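Side-chain contact in glutathione s-transferase I (Zea mays, PDB 1AXD), which catalyses the conjugation of glutathione to electrophilic compounds and so detoxifies herbicides in maize: residues L57-L62 and A75-P80. Residues are numbered along the deposited sequence; the frame is centred on the assembly and turned at random.
Sequences LQDGDL and ARKNKP
K77, in the last turn of helix 67-78, reaches across to D59 at the end of strand 56-59, and this one pair joins the two segments. NZ of K77 lies 3.2 Å from OD2 of D59, a salt bridge whose hydrogen bond is weak. The two side chains approach from opposite directions: the lysine runs out extended from the helix, CG anti to the backbone N (chi1 167°), and bends at its last torsion (chi4 69°), which lays CE as well as NZ against the same oxygen. That oxygen has a second donor, the hydroxyl of Y73 one turn back on the helix, and the tyrosine is the stronger polar partner of the carboxylate. Cut back to alanine, K77 would lose the whole arm that reaches the strand, and the carboxylate of D59 would probably keep its bond to Y73 but lose the positive charge beside it. On the strand side, Q58 is satisfied at both ends of its amide: NE2 gives a hydrogen bond of 2.8 Å to O of G60, nearly in line with that carbonyl and close to the amide plane, while OE1 meets the hydroxyl of Y6. L62 N to D59 O (2.9 Å) closes the type II' turn from D59 to L62, and D59 N to L62 O completes the hydrogen-bonded pair beside it. The salt bridge thus links the hairpin of strands 56-59 and 62-65 to the C-terminal end of the following helix, the beta-beta-alpha unit that completes the thioredoxin-like N-terminal domain of glutathione S-transferases.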
loop_
_atom_site.group_PDB
_atom_site.type_symbol
_atom_site.label_atom_id
_atom_site.label_comp_id
_atom_site.label_asym_id
_atom_site.label_seq_id
_atom_site.Cartn_x
_atom_site.Cartn_y
_atom_site.Cartn_z
ATOM N N LEU A 57 -12.255 11.150 3.800
ATOM C CA LEU A 57 -13.642 11.015 3.346
ATOM C C LEU A 57 -14.607 10.877 4.503
ATOM O O LEU A 57 -14.279 10.238 5.498
ATOM C CB LEU A 57 -13.820 9.813 2.408
ATOM C CG LEU A 57 -15.218 9.690 1.766
ATOM C CD1 LEU A 57 -15.242 10.374 0.395
ATOM C CD2 LEU A 57 -15.619 8.221 1.612
ATOM N N GLN A 58 -15.788 11.463 4.366
ATOM C CA GLN A 58 -16.798 11.377 5.404
ATOM C C GLN A 58 -18.093 10.906 4.849
ATOM O O GLN A 58 -18.618 11.523 3.928
ATOM C CB GLN A 58 -17.006 12.729 6.073
ATOM C CG GLN A 58 -18.077 12.701 7.151
ATOM C CD GLN A 58 -18.400 14.080 7.684
ATOM O OE1 GLN A 58 -17.786 15.064 7.297
ATOM N NE2 GLN A 58 -19.368 14.152 8.585
ATOM N N ASP A 59 -18.586 9.791 5.367
ATOM C CA ASP A 59 -19.864 9.253 4.938
ATOM C C ASP A 59 -20.699 9.248 6.160
ATOM O O ASP A 59 -20.569 8.345 6.966
ATOM C CB ASP A 59 -19.713 7.832 4.390
ATOM C CG ASP A 59 -20.903 7.402 3.543
ATOM O OD1 ASP A 59 -21.858 8.200 3.380
ATOM O OD2 ASP A 59 -20.874 6.267 3.024
ATOM N N GLY A 60 -21.509 10.288 6.334
ATOM C CA GLY A 60 -22.346 10.384 7.511
ATOM C C GLY A 60 -21.451 10.683 8.690
ATOM O O GLY A 60 -20.911 11.769 8.799
ATOM N N ASP A 61 -21.255 9.689 9.544
ATOM C CA ASP A 61 -20.410 9.841 10.725
ATOM C C ASP A 61 -19.160 9.009 10.569
ATOM O O ASP A 61 -18.362 8.942 11.497
ATOM C CB ASP A 61 -21.169 9.377 11.967
ATOM C CG ASP A 61 -21.486 7.891 11.926
ATOM O OD1 ASP A 61 -22.390 7.499 11.151
ATOM O OD2 ASP A 61 -20.809 7.115 12.643
ATOM N N LEU A 62 -19.030 8.330 9.434
ATOM C CA LEU A 62 -17.876 7.491 9.154
ATOM C C LEU A 62 -16.764 8.343 8.594
ATOM O O LEU A 62 -17.003 9.110 7.669
ATOM C CB LEU A 62 -18.263 6.390 8.158
ATOM C CG LEU A 62 -17.188 5.388 7.731
ATOM C CD1 LEU A 62 -16.763 4.544 8.940
ATOM C CD2 LEU A 62 -17.728 4.484 6.614
ATOM N N ALA A 75 -16.063 1.540 -3.814
ATOM C CA ALA A 75 -16.437 0.428 -4.683
ATOM C C ALA A 75 -17.218 -0.553 -3.869
ATOM O O ALA A 75 -18.298 -0.942 -4.260
ATOM C CB ALA A 75 -15.184 -0.216 -5.290
ATOM N N ARG A 76 -16.691 -0.893 -2.711
ATOM C CA ARG A 76 -17.306 -1.823 -1.781
ATOM C C ARG A 76 -18.754 -1.411 -1.451
ATOM O O ARG A 76 -19.586 -2.275 -1.218
ATOM C CB ARG A 76 -16.444 -1.827 -0.513
ATOM C CG ARG A 76 -16.629 -2.983 0.439
ATOM C CD ARG A 76 -15.924 -2.675 1.767
ATOM N NE ARG A 76 -14.469 -2.792 1.688
ATOM C CZ ARG A 76 -13.837 -3.951 1.547
ATOM N NH1 ARG A 76 -14.532 -5.079 1.460
ATOM N NH2 ARG A 76 -12.512 -3.990 1.524
ATOM N N LYS A 77 -19.030 -0.108 -1.459
ATOM C CA LYS A 77 -20.348 0.447 -1.146
ATOM C C LYS A 77 -21.261 0.711 -2.341
ATOM O O LYS A 77 -22.466 0.637 -2.190
ATOM C CB LYS A 77 -20.154 1.746 -0.355
ATOM C CG LYS A 77 -21.389 2.621 -0.192
ATOM C CD LYS A 77 -20.998 4.028 0.268
ATOM C CE LYS A 77 -22.197 4.973 0.368
ATOM N NZ LYS A 77 -23.133 4.635 1.480
ATOM N N ASN A 78 -20.702 1.051 -3.502
ATOM C CA ASN A 78 -21.511 1.358 -4.686
ATOM C C ASN A 78 -21.309 0.495 -5.892
ATOM O O ASN A 78 -22.257 0.288 -6.622
ATOM C CB ASN A 78 -21.330 2.824 -5.092
ATOM C CG ASN A 78 -22.038 3.790 -4.160
ATOM O OD1 ASN A 78 -21.816 4.984 -4.223
ATOM N ND2 ASN A 78 -22.893 3.273 -3.292
ATOM N N LYS A 79 -20.092 0.020 -6.134
ATOM C CA LYS A 79 -19.819 -0.819 -7.294
ATOM C C LYS A 79 -18.780 -1.845 -6.936
ATOM O O LYS A 79 -17.664 -1.769 -7.407
ATOM C CB LYS A 79 -19.344 0.037 -8.469
ATOM C CG LYS A 79 -19.699 -0.539 -9.838
ATOM C CD LYS A 79 -19.148 0.299 -10.976
ATOM C CE LYS A 79 -19.490 -0.339 -12.313
ATOM N NZ LYS A 79 -18.633 0.175 -13.425
ATOM N N PRO A 80 -19.157 -2.855 -6.152
ATOM C CA PRO A 80 -18.289 -3.938 -5.692
ATOM C C PRO A 80 -17.671 -4.723 -6.763
ATOM O O PRO A 80 -16.659 -5.357 -6.530
ATOM C CB PRO A 80 -19.234 -4.792 -4.854
ATOM C CG PRO A 80 -20.536 -4.579 -5.516
ATOM C CD PRO A 80 -20.548 -3.100 -5.741
#